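Local coordinates for nitrogenase molybdenum-iron protein beta chain (Clostridium pasteurianum, PDB 4WES) that pairs with the alpha chain to form the molybdenum-iron component of nitrogenase, which reduces dinitrogen to ammonia, and shares an [8Fe-7S] cluster with that chain, at residues B[241-245]-B[320-324]; B[170-176]-B[196-202]; B[181-185]-B[207-211]; B[1-5]-B[397-401]; B[273-277]-B[425-429]. All coordinates share one frame; numbering follows the deposited sequence.

Contact 1 of 5, residues B[241-245]-B[320-324]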
# COMPACT_ATOMS: atom_id res chain seq x y z
N LEU B 241 7.29 -24.78 -14.19
CA LEU B 241 6.57 -23.53 -14.12
C LEU B 241 7.49 -22.42 -14.57
O LEU B 241 8.44 -22.07 -13.86
CB LEU B 241 6.07 -23.25 -12.72
CG LEU B 241 5.22 -24.32 -12.05
CD1 LEU B 241 4.63 -23.84 -10.75
CD2 LEU B 241 4.11 -24.88 -12.93
N GLY B 242 7.21 -21.86 -15.74
CA GLY B 242 8.05 -20.80 -16.30
C GLY B 242 9.16 -21.43 -17.13
O GLY B 242 10.14 -21.91 -16.61
N SER B 243 9.01 -21.39 -18.45
CA SER B 243 9.95 -22.10 -19.31
C SER B 243 11.40 -21.62 -19.18
O SER B 243 12.32 -22.44 -19.24
CB SER B 243 9.50 -22.08 -20.76
OG SER B 243 9.55 -20.75 -21.28
N TYR B 244 11.60 -20.32 -19.02
CA TYR B 244 12.97 -19.83 -18.95
C TYR B 244 13.71 -20.41 -17.75
O TYR B 244 14.87 -20.82 -17.86
CB TYR B 244 13.03 -18.31 -18.90
CG TYR B 244 12.81 -17.59 -20.21
CD1 TYR B 244 11.55 -17.51 -20.78
CD2 TYR B 244 13.85 -16.90 -20.82
CE1 TYR B 244 11.33 -16.79 -21.94
CE2 TYR B 244 13.64 -16.15 -21.97
CZ TYR B 244 12.39 -16.09 -22.53
OH TYR B 244 12.16 -15.33 -23.66
N ALA B 245 13.07 -20.36 -16.58
CA ALA B 245 13.72 -20.81 -15.36
C ALA B 245 13.74 -22.34 -15.22
O ALA B 245 14.65 -22.86 -14.57
CB ALA B 245 13.04 -20.20 -14.14
N ASP B 320 11.53 -10.13 -15.29
CA ASP B 320 12.04 -11.38 -15.78
C ASP B 320 10.98 -12.06 -16.65
O ASP B 320 9.77 -11.86 -16.49
CB ASP B 320 12.44 -12.25 -14.58
CG ASP B 320 13.57 -11.67 -13.80
OD1 ASP B 320 14.36 -10.87 -14.37
OD2 ASP B 320 13.73 -12.02 -12.60
N PRO B 321 11.40 -12.89 -17.63
CA PRO B 321 10.46 -13.23 -18.69
C PRO B 321 9.27 -14.05 -18.24
O PRO B 321 8.14 -13.78 -18.66
CB PRO B 321 11.31 -14.00 -19.72
CG PRO B 321 12.70 -13.78 -19.38
CD PRO B 321 12.79 -13.25 -17.97
N ASP B 322 9.49 -15.08 -17.41
CA ASP B 322 8.36 -15.94 -17.04
C ASP B 322 7.28 -15.13 -16.31
O ASP B 322 6.09 -15.24 -16.61
CB ASP B 322 8.81 -17.11 -16.17
CG ASP B 322 9.84 -18.03 -16.83
OD1 ASP B 322 9.69 -18.31 -18.05
OD2 ASP B 322 10.77 -18.47 -16.10
N GLU B 323 7.71 -14.36 -15.31
CA GLU B 323 6.78 -13.58 -14.50
C GLU B 323 6.10 -12.48 -15.30
O GLU B 323 4.91 -12.21 -15.11
CB GLU B 323 7.56 -12.95 -13.28
CG GLU B 323 8.59 -11.88 -13.66
CD GLU B 323 9.49 -11.25 -12.53
OE1 GLU B 323 9.36 -11.82 -11.39
OE2 GLU B 323 10.20 -10.12 -12.80
N ILE B 324 6.83 -11.86 -16.21
CA ILE B 324 6.26 -10.75 -16.99
C ILE B 324 5.31 -11.25 -18.09
O ILE B 324 4.32 -10.61 -18.39
CB ILE B 324 7.36 -9.81 -17.52
CG1 ILE B 324 8.09 -9.12 -16.38
CG2 ILE B 324 6.79 -8.78 -18.49
CD1 ILE B 324 7.23 -8.19 -15.52

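Contact 2 of 5, residues B[170-176]-B[196-202]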
# COMPACT_ATOMS: atom_id res chain seq x y z
N GLY B 170 4.79 -42.06 -6.58
CA GLY B 170 3.44 -41.53 -6.71
C GLY B 170 3.33 -40.02 -6.63
O GLY B 170 2.24 -39.51 -6.41
N LYS B 171 4.44 -39.32 -6.84
CA LYS B 171 4.50 -37.87 -6.68
C LYS B 171 4.63 -37.16 -8.04
O LYS B 171 5.08 -37.74 -9.03
CB LYS B 171 5.68 -37.46 -5.79
CG LYS B 171 5.60 -38.06 -4.38
CD LYS B 171 6.75 -37.61 -3.50
CE LYS B 171 6.62 -38.23 -2.13
NZ LYS B 171 7.65 -37.73 -1.19
N ILE B 172 4.29 -35.87 -8.03
CA ILE B 172 4.56 -34.99 -9.15
C ILE B 172 5.71 -34.04 -8.71
O ILE B 172 5.66 -33.46 -7.64
CB ILE B 172 3.32 -34.16 -9.51
CG1 ILE B 172 2.25 -35.09 -10.09
CG2 ILE B 172 3.65 -33.03 -10.49
CD1 ILE B 172 0.95 -34.43 -10.43
N ASN B 173 6.76 -33.94 -9.54
CA ASN B 173 7.80 -32.94 -9.29
C ASN B 173 7.27 -31.57 -9.74
O ASN B 173 6.61 -31.49 -10.78
CB ASN B 173 9.05 -33.22 -10.09
CG ASN B 173 9.67 -34.56 -9.77
OD1 ASN B 173 9.67 -34.99 -8.62
ND2 ASN B 173 10.20 -35.20 -10.80
N VAL B 174 7.59 -30.51 -9.01
CA VAL B 174 7.29 -29.17 -9.45
C VAL B 174 8.54 -28.32 -9.35
O VAL B 174 9.12 -28.20 -8.27
CB VAL B 174 6.06 -28.55 -8.74
CG1 VAL B 174 6.19 -28.56 -7.23
CG2 VAL B 174 5.77 -27.15 -9.28
N ILE B 175 8.95 -27.75 -10.48
CA ILE B 175 10.04 -26.80 -10.51
C ILE B 175 9.36 -25.44 -10.63
O ILE B 175 8.72 -25.17 -11.63
CB ILE B 175 11.02 -27.05 -11.67
CG1 ILE B 175 11.59 -28.47 -11.60
CG2 ILE B 175 12.11 -26.02 -11.67
CD1 ILE B 175 12.37 -28.88 -12.86
N PRO B 176 9.43 -24.61 -9.57
CA PRO B 176 8.56 -23.45 -9.47
C PRO B 176 9.06 -22.21 -10.22
O PRO B 176 8.40 -21.19 -10.21
CB PRO B 176 8.51 -23.20 -7.98
CG PRO B 176 9.87 -23.58 -7.52
CD PRO B 176 10.18 -24.84 -8.32
N ILE B 196 -2.47 -33.78 -3.68
CA ILE B 196 -1.54 -34.33 -4.64
C ILE B 196 -0.12 -34.36 -4.04
O ILE B 196 0.48 -33.32 -3.83
CB ILE B 196 -1.54 -33.52 -5.95
CG1 ILE B 196 -2.90 -33.66 -6.60
CG2 ILE B 196 -0.43 -33.96 -6.90
CD1 ILE B 196 -3.14 -32.69 -7.76
N PRO B 197 0.44 -35.56 -3.83
CA PRO B 197 1.84 -35.65 -3.38
C PRO B 197 2.80 -35.08 -4.39
O PRO B 197 2.60 -35.27 -5.60
CB PRO B 197 2.05 -37.17 -3.18
CG PRO B 197 0.66 -37.69 -2.90
CD PRO B 197 -0.24 -36.86 -3.77
N TYR B 198 3.87 -34.43 -3.91
CA TYR B 198 4.76 -33.70 -4.79
C TYR B 198 6.15 -33.60 -4.18
O TYR B 198 6.34 -33.82 -2.98
CB TYR B 198 4.21 -32.26 -5.06
CG TYR B 198 4.20 -31.42 -3.81
CD1 TYR B 198 3.19 -31.52 -2.88
CD2 TYR B 198 5.28 -30.62 -3.50
CE1 TYR B 198 3.24 -30.79 -1.69
CE2 TYR B 198 5.34 -29.92 -2.33
CZ TYR B 198 4.33 -30.01 -1.42
OH TYR B 198 4.40 -29.32 -0.23
N ILE B 199 7.10 -33.25 -5.05
CA ILE B 199 8.44 -32.84 -4.63
C ILE B 199 8.66 -31.48 -5.31
O ILE B 199 8.66 -31.42 -6.54
CB ILE B 199 9.57 -33.78 -5.08
CG1 ILE B 199 9.36 -35.19 -4.49
CG2 ILE B 199 10.91 -33.22 -4.64
CD1 ILE B 199 10.24 -36.23 -5.14
N MET B 200 8.82 -30.40 -4.55
CA MET B 200 9.18 -29.11 -5.11
C MET B 200 10.68 -28.92 -5.04
O MET B 200 11.26 -29.17 -3.99
CB MET B 200 8.49 -27.98 -4.36
CG MET B 200 8.87 -26.60 -4.91
SD MET B 200 8.04 -25.23 -4.12
CE MET B 200 6.47 -25.38 -4.92
N PHE B 201 11.30 -28.48 -6.14
CA PHE B 201 12.68 -28.10 -6.06
C PHE B 201 13.02 -27.07 -7.13
O PHE B 201 12.48 -27.13 -8.24
CB PHE B 201 13.60 -29.32 -6.19
CG PHE B 201 13.74 -29.87 -7.56
CD1 PHE B 201 12.75 -30.72 -8.09
CD2 PHE B 201 14.90 -29.70 -8.29
CE1 PHE B 201 12.87 -31.27 -9.34
CE2 PHE B 201 15.04 -30.28 -9.55
CZ PHE B 201 14.03 -31.06 -10.06
N PRO B 202 13.96 -26.16 -6.84
CA PRO B 202 14.39 -25.73 -5.50
C PRO B 202 13.20 -25.19 -4.68
O PRO B 202 12.12 -24.92 -5.24
CB PRO B 202 15.40 -24.60 -5.77
CG PRO B 202 15.71 -24.71 -7.25
CD PRO B 202 14.46 -25.25 -7.87
O HOH W 1 0.92 -37.18 -7.15
O HOH W 2 7.96 -34.73 -0.92

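Contact 3 of 5, residues B[181-185]-B[207-211]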
# COMPACT_ATOMS: atom_id res chain seq x y z
N PRO B 181 10.04 -17.17 -2.10
CA PRO B 181 9.59 -18.19 -1.14
C PRO B 181 8.10 -18.13 -0.87
O PRO B 181 7.49 -19.18 -0.63
CB PRO B 181 10.46 -17.91 0.10
CG PRO B 181 10.94 -16.50 -0.06
CD PRO B 181 11.07 -16.29 -1.54
N ALA B 182 7.48 -16.95 -0.88
CA ALA B 182 6.05 -16.90 -0.69
C ALA B 182 5.30 -17.60 -1.80
O ALA B 182 4.23 -18.19 -1.59
CB ALA B 182 5.57 -15.49 -0.54
N ASP B 183 5.81 -17.46 -3.03
CA ASP B 183 5.20 -18.14 -4.17
C ASP B 183 5.39 -19.65 -4.09
O ASP B 183 4.47 -20.41 -4.37
CB ASP B 183 5.82 -17.59 -5.47
CG ASP B 183 5.50 -16.13 -5.68
OD1 ASP B 183 6.42 -15.40 -6.11
OD2 ASP B 183 4.36 -15.74 -5.40
N MET B 184 6.58 -20.08 -3.65
CA MET B 184 6.78 -21.50 -3.39
C MET B 184 5.80 -22.02 -2.34
O MET B 184 5.22 -23.10 -2.52
CB MET B 184 8.24 -21.76 -3.01
CG MET B 184 9.19 -21.56 -4.20
SD MET B 184 10.76 -20.94 -3.67
CE MET B 184 11.72 -21.07 -5.21
N ARG B 185 5.59 -21.26 -1.25
CA ARG B 185 4.64 -21.69 -0.24
C ARG B 185 3.24 -21.80 -0.79
O ARG B 185 2.51 -22.74 -0.48
CB ARG B 185 4.63 -20.74 0.96
CG ARG B 185 5.91 -20.78 1.78
CD ARG B 185 5.84 -19.80 2.92
NE ARG B 185 7.07 -19.70 3.70
CZ ARG B 185 7.27 -20.20 4.90
NH1 ARG B 185 6.38 -20.99 5.46
NH2 ARG B 185 8.37 -19.91 5.56
N VAL B 207 13.88 -20.62 4.14
CA VAL B 207 15.30 -20.35 4.02
C VAL B 207 15.54 -18.82 3.86
O VAL B 207 16.40 -18.28 4.56
CB VAL B 207 15.94 -21.10 2.82
CG1 VAL B 207 17.46 -20.85 2.80
CG2 VAL B 207 15.66 -22.59 2.91
N LEU B 208 14.81 -18.20 2.95
CA LEU B 208 14.96 -16.75 2.72
C LEU B 208 13.76 -15.94 3.20
O LEU B 208 13.65 -14.76 2.90
CB LEU B 208 15.27 -16.50 1.25
CG LEU B 208 16.72 -16.80 0.89
CD1 LEU B 208 16.93 -16.99 -0.59
CD2 LEU B 208 17.66 -15.72 1.42
N ASP B 209 12.92 -16.54 4.06
CA ASP B 209 11.78 -15.87 4.66
C ASP B 209 11.58 -16.38 6.09
O ASP B 209 10.45 -16.47 6.58
CB ASP B 209 10.51 -16.08 3.81
CG ASP B 209 10.09 -17.53 3.73
OD1 ASP B 209 10.82 -18.42 4.24
OD2 ASP B 209 9.02 -17.76 3.15
N GLY B 210 12.67 -16.71 6.76
CA GLY B 210 12.57 -17.40 8.03
C GLY B 210 12.38 -16.54 9.25
O GLY B 210 12.50 -15.30 9.23
N PRO B 211 12.09 -17.20 10.36
CA PRO B 211 11.86 -16.53 11.63
C PRO B 211 13.15 -16.08 12.32
O PRO B 211 14.23 -16.57 12.02
CB PRO B 211 11.18 -17.61 12.48
CG PRO B 211 11.82 -18.89 11.97
CD PRO B 211 11.97 -18.66 10.48

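Contact 4 of 5, residues B[1-5]-B[397-401]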
# COMPACT_ATOMS: atom_id res chain seq x y z
N MET B 1 14.72 14.50 -11.73
CA MET B 1 15.32 13.16 -11.47
C MET B 1 15.50 12.50 -12.82
O MET B 1 14.72 12.71 -13.74
CB MET B 1 14.39 12.36 -10.56
CG MET B 1 14.79 10.93 -10.30
SD MET B 1 13.94 10.22 -8.87
CE MET B 1 14.84 11.09 -7.56
N LEU B 2 16.57 11.71 -12.96
CA LEU B 2 16.92 11.08 -14.26
C LEU B 2 16.97 12.18 -15.33
O LEU B 2 16.49 12.03 -16.45
CB LEU B 2 15.96 9.95 -14.61
CG LEU B 2 16.04 8.72 -13.71
CD1 LEU B 2 14.82 7.86 -13.94
CD2 LEU B 2 17.31 7.96 -13.95
N ASP B 3 17.61 13.29 -14.98
CA ASP B 3 17.58 14.49 -15.84
C ASP B 3 18.32 14.26 -17.14
O ASP B 3 18.04 14.96 -18.12
CB ASP B 3 18.15 15.69 -15.12
CG ASP B 3 17.31 16.16 -13.95
OD1 ASP B 3 16.22 15.65 -13.74
OD2 ASP B 3 17.75 17.11 -13.28
N ALA B 4 19.28 13.35 -17.16
CA ALA B 4 20.07 13.07 -18.36
C ALA B 4 19.37 12.22 -19.37
O ALA B 4 19.92 11.98 -20.44
CB ALA B 4 21.41 12.44 -17.97
N THR B 5 18.15 11.75 -19.08
CA THR B 5 17.42 10.93 -20.02
C THR B 5 16.58 11.81 -20.95
O THR B 5 15.64 12.45 -20.48
CB THR B 5 16.51 9.95 -19.27
OG1 THR B 5 17.35 9.18 -18.40
CG2 THR B 5 15.79 9.05 -20.25
N PHE B 397 12.62 5.37 -9.54
CA PHE B 397 13.16 6.65 -10.07
C PHE B 397 12.28 7.17 -11.18
O PHE B 397 12.02 8.38 -11.24
CB PHE B 397 14.60 6.45 -10.58
CG PHE B 397 15.61 6.13 -9.53
CD1 PHE B 397 15.85 4.81 -9.14
CD2 PHE B 397 16.38 7.12 -8.95
CE1 PHE B 397 16.80 4.52 -8.20
CE2 PHE B 397 17.33 6.85 -8.01
CZ PHE B 397 17.55 5.53 -7.63
N ILE B 398 11.81 6.30 -12.05
CA ILE B 398 10.87 6.68 -13.10
C ILE B 398 9.53 7.06 -12.50
O ILE B 398 8.91 8.05 -12.90
CB ILE B 398 10.72 5.55 -14.12
CG1 ILE B 398 12.02 5.20 -14.80
CG2 ILE B 398 9.68 5.88 -15.17
CD1 ILE B 398 11.97 3.95 -15.64
N ALA B 399 9.07 6.30 -11.51
CA ALA B 399 7.78 6.57 -10.89
C ALA B 399 7.76 7.95 -10.27
O ALA B 399 6.76 8.67 -10.38
CB ALA B 399 7.47 5.51 -9.83
N ARG B 400 8.85 8.32 -9.61
CA ARG B 400 8.90 9.65 -9.01
C ARG B 400 9.02 10.73 -10.09
O ARG B 400 8.31 11.73 -10.07
CB ARG B 400 10.06 9.76 -8.02
CG ARG B 400 10.27 11.20 -7.60
CD ARG B 400 10.98 11.34 -6.30
NE ARG B 400 11.41 12.71 -6.11
CZ ARG B 400 11.80 13.23 -4.96
NH1 ARG B 400 11.77 12.53 -3.85
NH2 ARG B 400 12.25 14.47 -4.94
N GLU B 401 9.95 10.57 -11.03
CA GLU B 401 10.17 11.60 -12.05
C GLU B 401 8.91 11.84 -12.86
O GLU B 401 8.62 13.00 -13.19
CB GLU B 401 11.32 11.19 -12.96
CG GLU B 401 11.55 12.09 -14.16
CD GLU B 401 11.91 13.52 -13.86
OE1 GLU B 401 12.06 13.90 -12.66
OE2 GLU B 401 12.07 14.28 -14.85
O HOH W 3 13.84 12.94 -16.77
O HOH W 4 13.89 16.15 -14.99

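Contact 5 of 5, residues B[273-277]-B[425-429]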
# COMPACT_ATOMS: atom_id res chain seq x y z
N THR B 273 -3.28 -19.34 -13.57
CA THR B 273 -3.58 -20.18 -12.41
C THR B 273 -4.54 -21.31 -12.81
O THR B 273 -4.33 -22.47 -12.42
CB THR B 273 -4.12 -19.38 -11.22
OG1 THR B 273 -3.16 -18.37 -10.89
CG2 THR B 273 -4.33 -20.27 -10.02
N ASP B 274 -5.56 -20.98 -13.58
CA ASP B 274 -6.49 -22.00 -14.07
C ASP B 274 -5.73 -23.12 -14.77
O ASP B 274 -6.03 -24.30 -14.58
CB ASP B 274 -7.48 -21.38 -15.06
CG ASP B 274 -8.60 -20.56 -14.43
OD1 ASP B 274 -8.72 -20.51 -13.18
OD2 ASP B 274 -9.35 -19.96 -15.24
N GLU B 275 -4.76 -22.76 -15.63
CA GLU B 275 -4.01 -23.78 -16.39
C GLU B 275 -3.20 -24.69 -15.47
O GLU B 275 -3.05 -25.90 -15.71
CB GLU B 275 -3.12 -23.11 -17.42
CG GLU B 275 -3.93 -22.54 -18.58
CD GLU B 275 -3.32 -21.32 -19.28
OE1 GLU B 275 -2.11 -20.96 -19.08
OE2 GLU B 275 -4.09 -20.68 -20.06
N PHE B 276 -2.65 -24.14 -14.40
CA PHE B 276 -1.93 -24.91 -13.39
C PHE B 276 -2.88 -25.86 -12.67
O PHE B 276 -2.57 -27.05 -12.55
CB PHE B 276 -1.24 -23.92 -12.41
CG PHE B 276 -0.69 -24.53 -11.17
CD1 PHE B 276 0.46 -25.31 -11.21
CD2 PHE B 276 -1.31 -24.34 -9.96
CE1 PHE B 276 0.96 -25.87 -10.04
CE2 PHE B 276 -0.81 -24.90 -8.80
CZ PHE B 276 0.32 -25.68 -8.84
N ILE B 277 -4.00 -25.37 -12.17
CA ILE B 277 -4.95 -26.23 -11.46
C ILE B 277 -5.47 -27.33 -12.40
O ILE B 277 -5.57 -28.51 -12.01
CB ILE B 277 -6.12 -25.39 -10.91
CG1 ILE B 277 -5.63 -24.41 -9.85
CG2 ILE B 277 -7.23 -26.26 -10.34
CD1 ILE B 277 -4.98 -25.02 -8.64
N VAL B 425 1.57 -15.45 -6.98
CA VAL B 425 0.99 -16.54 -7.73
C VAL B 425 -0.33 -17.02 -7.14
O VAL B 425 -0.66 -16.75 -5.98
CB VAL B 425 1.98 -17.73 -7.84
CG1 VAL B 425 3.23 -17.32 -8.57
CG2 VAL B 425 2.27 -18.36 -6.47
N GLY B 426 -1.05 -17.79 -7.93
CA GLY B 426 -2.31 -18.36 -7.50
C GLY B 426 -3.44 -17.35 -7.46
O GLY B 426 -3.28 -16.17 -7.76
N TYR B 427 -4.64 -17.82 -7.11
CA TYR B 427 -5.75 -16.91 -6.93
C TYR B 427 -5.49 -15.97 -5.77
O TYR B 427 -5.82 -14.77 -5.86
CB TYR B 427 -7.06 -17.69 -6.75
CG TYR B 427 -7.30 -18.69 -7.86
CD1 TYR B 427 -7.44 -18.30 -9.18
CD2 TYR B 427 -7.40 -20.05 -7.59
CE1 TYR B 427 -7.65 -19.22 -10.21
CE2 TYR B 427 -7.60 -20.97 -8.59
CZ TYR B 427 -7.73 -20.56 -9.90
OH TYR B 427 -7.92 -21.49 -10.89
N LYS B 428 -4.87 -16.47 -4.71
CA LYS B 428 -4.52 -15.66 -3.56
C LYS B 428 -3.58 -14.50 -3.92
O LYS B 428 -3.76 -13.35 -3.51
CB LYS B 428 -3.86 -16.56 -2.51
CG LYS B 428 -3.39 -15.90 -1.23
CD LYS B 428 -2.78 -16.82 -0.16
CE LYS B 428 -2.25 -15.94 0.98
NZ LYS B 428 -1.37 -16.62 1.98
N GLY B 429 -2.54 -14.82 -4.69
CA GLY B 429 -1.59 -13.82 -5.12
C GLY B 429 -2.21 -12.82 -6.08
O GLY B 429 -1.91 -11.62 -6.04

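Contact 1 of 5, residues B[241-245]-B[320-324]
The carboxylate of Asp-322 reaches across to the first turn of helix 243-257 and takes two backbone N-H groups, one on each oxygen. Tyr-244 N donates to Asp-322 OD1 at 2.9 Å (N-H...O 154°), and Ala-245 N donates to Asp-322 OD2 at 3.0 Å. Each oxygen uses its syn lone pair, and the paired bonds fix the rotation of the carboxylate. Ser-243 N also comes to 3.2 Å from Asp-322 OD1, but at too poor an angle to bond. The acid sits where the N-terminal end of the helix dipole would be expected to stabilise its negative charge. Asp-322 CG lies beside its own backbone N (chi1 -60°), which aims the carboxylate at the turn, and it passes 3.3 Å from Gly-242 CA. Gly-242 holds the N-cap position, and its lack of a side chain lets the acid come this close.

Outward from the polar centre, Pro-321 lies across the ring of Tyr-244. Its CB stands 3.5 Å from the centroid of the Tyr-244 ring, 10° off the normal, a CH-pi contact centred on one face. At the ring edge, Tyr-244 CD1 is 3.4 Å from Asp-322 OD1. The hydroxyl of Tyr-244 goes further, to the backbone N of Phe-350 in helix 348-360.

Helix 243-257 follows strand 237-241, and helix 321-333 follows strand 314-318. The contact therefore joins two helix N termini at the C-terminal edges of two parallel sheets, an arrangement at home between the Rossmann-like alpha/beta domains of this family.

Contact 2 of 5, residues B[170-176]-B[196-202]
Ile-175 lays its CG1 over one face of the Phe-201 ring, 3.8 Å above the plane and offset toward the rim, while Asn-173 CB stands near the ring plane at the edge. Phe-201 can come back under Ile-175 because its CG sits between the backbone N and the carbonyl carbon (chi1 75°). The ring of Tyr-198, on the sheet's other side, has Ile-196 O in plane at its edge, meets Phe-191 with planes about 40° apart and sends its hydroxyl to Glu-192. Both these partners belong to helix 181-193, the connection in this beta-alpha-beta unit, whose strands 172-175 and 198-200 run parallel.

Four backbone bonds join the strands: Ile-172 N to Pro-197 O, Ile-199 N to Ile-172 O, Val-174 N to Ile-199 O (2.8 Å), and Phe-201 N to Val-174 O. Toward the helix, Val-174 CG1 packs 3.7 Å from Met-200 CB. On the opposite face, Asn-173 and Ile-199 lie side by side, and the buried amide of Asn-173 is satisfied by Ser-235, Thr-232 and Thr-238.

The extended Lys-171 crosses Ile-199 at about a right angle, CD to CG1 3.7 Å. One water accepts from Lys-171 NZ at 3.0 Å and donates to Tyr-198 O at 2.8 Å.

Contact 3 of 5, residues B[181-185]-B[207-211]
Arg-185 and Asp-209 form a bidentate salt bridge that ties the N-terminal part of helix 181-193, the crossover helix of a beta-alpha-beta unit, to the loop beyond strand 198-200. The guanidinium is used side-on: Arg-185 NE donates to Asp-209 OD2 at 2.8 Å, and Arg-185 NH2 to Asp-209 OD1 at 3.2 Å. Both oxygens lie close to the guanidinium plane, but the carboxylate is turned 50° against it. OD2 is met on its syn side, somewhat out of the carboxylate plane, OD1 from above that plane. An extended chain from CG to NE carries the arginine out to this partner.

Pro-181, one turn earlier, slides past the acid in the opposite direction and sets CB 3.4 Å from Asp-209 OD2. The N-H of Gly-206 also binds Asp-209 OD1 and helps hold the carboxylate in place.

Farther out, the contact reaches the subunit boundary and an iron site. An iron(II) ion lies about 8 Å from the side chain of Asp-209, and Glu-62, an iron-site residue, takes a weak hydrogen bond from Gly-210 N. Glu-294 of the second subunit gives Arg-185 NH2 another salt bridge through OE2, and Gln-298 NE2 of that subunit donates to the backbone O of Asp-209.

Contact 4 of 5, residues B[1-5]-B[397-401]
The amino terminus of the chain is itself the charged partner here: Met-1 N forms a salt bridge with Glu-401 OE1 at 2.9 Å, approaching from well above the carboxylate plane. Two more acids share this amino group. Asp-3 OD1 takes it at 2.8 Å from Met-1 N, and Glu-451 of the second subunit accepts from it as well. Glu-401 bends at chi2 (62°), folding its carboxylate back beside Met-1, where Met-1 O is 3.1 Å from Glu-401 OE1, two acceptors facing each other. A water donates both to Asp-3 OD1 and to Glu-401 OE2, bridging the two carboxylates.

Away from the charges, the Met-1 side chain packs against helix 396-402. Its CG is trans to the amino N (chi1 175°), leading SD to within 3.9 Å of Phe-397 CD2 in an oblique Met-aromatic contact. A turn at chi3 then lays Met-1 CE over one face of the Arg-400 guanidinium, whose NH groups bind Glu-446 O and Cys-449 O of the second subunit. Leu-2 packs CD1 3.7 Å from Phe-397 CB, crossing it at about a right angle, while Leu-2 N bonds Glu-103 of the alpha chain.

With three carboxylates around it, the amino group is probably protonated. Its positive charge would offset their mutual repulsion, so the first residue of the chain is anchored ionically where three subunits meet.

Contact 5 of 5, residues B[273-277]-B[425-429]
Helix 270-284 meets the N-terminal turn of the long helix 426-448 through one aromatic side chain, Tyr-427, which reaches over to Thr-273, Asp-274 and Ile-277. The contact packs one helix of the alpha/beta framework against the N-terminal turn of another. The Tyr-427 hydroxyl donates a short hydrogen bond to Asp-274 OD1, OH to OD1 2.6 Å, using the anti lone pair of that oxygen. OD1 lies in the plane of the ring at its edge, although the carboxylate as a whole is tilted 59° to the ring. The same oxygen receives Arg-296 NE in a salt bridge, so it is gripped from two sources, and the arginine would be expected to keep the acid ionised.

Thr-273 covers one face of the ring. Its methyl CG2 sits 3.5 Å from the centroid of the Tyr-427 ring, 13° off the normal, a closely centred CH-pi contact. CG2 lies trans to the backbone N of Thr-273, which leaves OG1 (chi1 -57°) to bond Gly-269 O, one turn back in the chain. Ile-277 CG1 completes the patch at 4.2 Å from Tyr-427 CE2. Helix 290-305 and Trp-519 of the alpha chain also pack against the tyrosine.

Just before it, Gly-426 has a positive phi of 75° and bonds by its backbone to Pro-267. Here the two backbones come closest, and Thr-273 OG1 lies 3.5 Å from Gly-426 CA.

From the N terminus, contact 4 spans the largest loop, bringing residues 1-5 to 397-401, with contacts 1, 2 and 3 all inside it. Contact 2 closes the short strand-helix-strand unit, and contact 3 crosses it, since 181-185 lies between its strands and 207-211 beyond them; Met-200 packs on Met-184 where they touch. Contact 1 opens after both have closed, yet Leu-241 N bonds Ile-175 O and continues the same sheet. Contact 5 starts within contact 1's loop and ends at 425-429, crossing contacts 1 and 4. It ties the C-terminal helix back to helix 270-284, while Asp-183 OD2 accepts Val-425 N, linking it to contact 3.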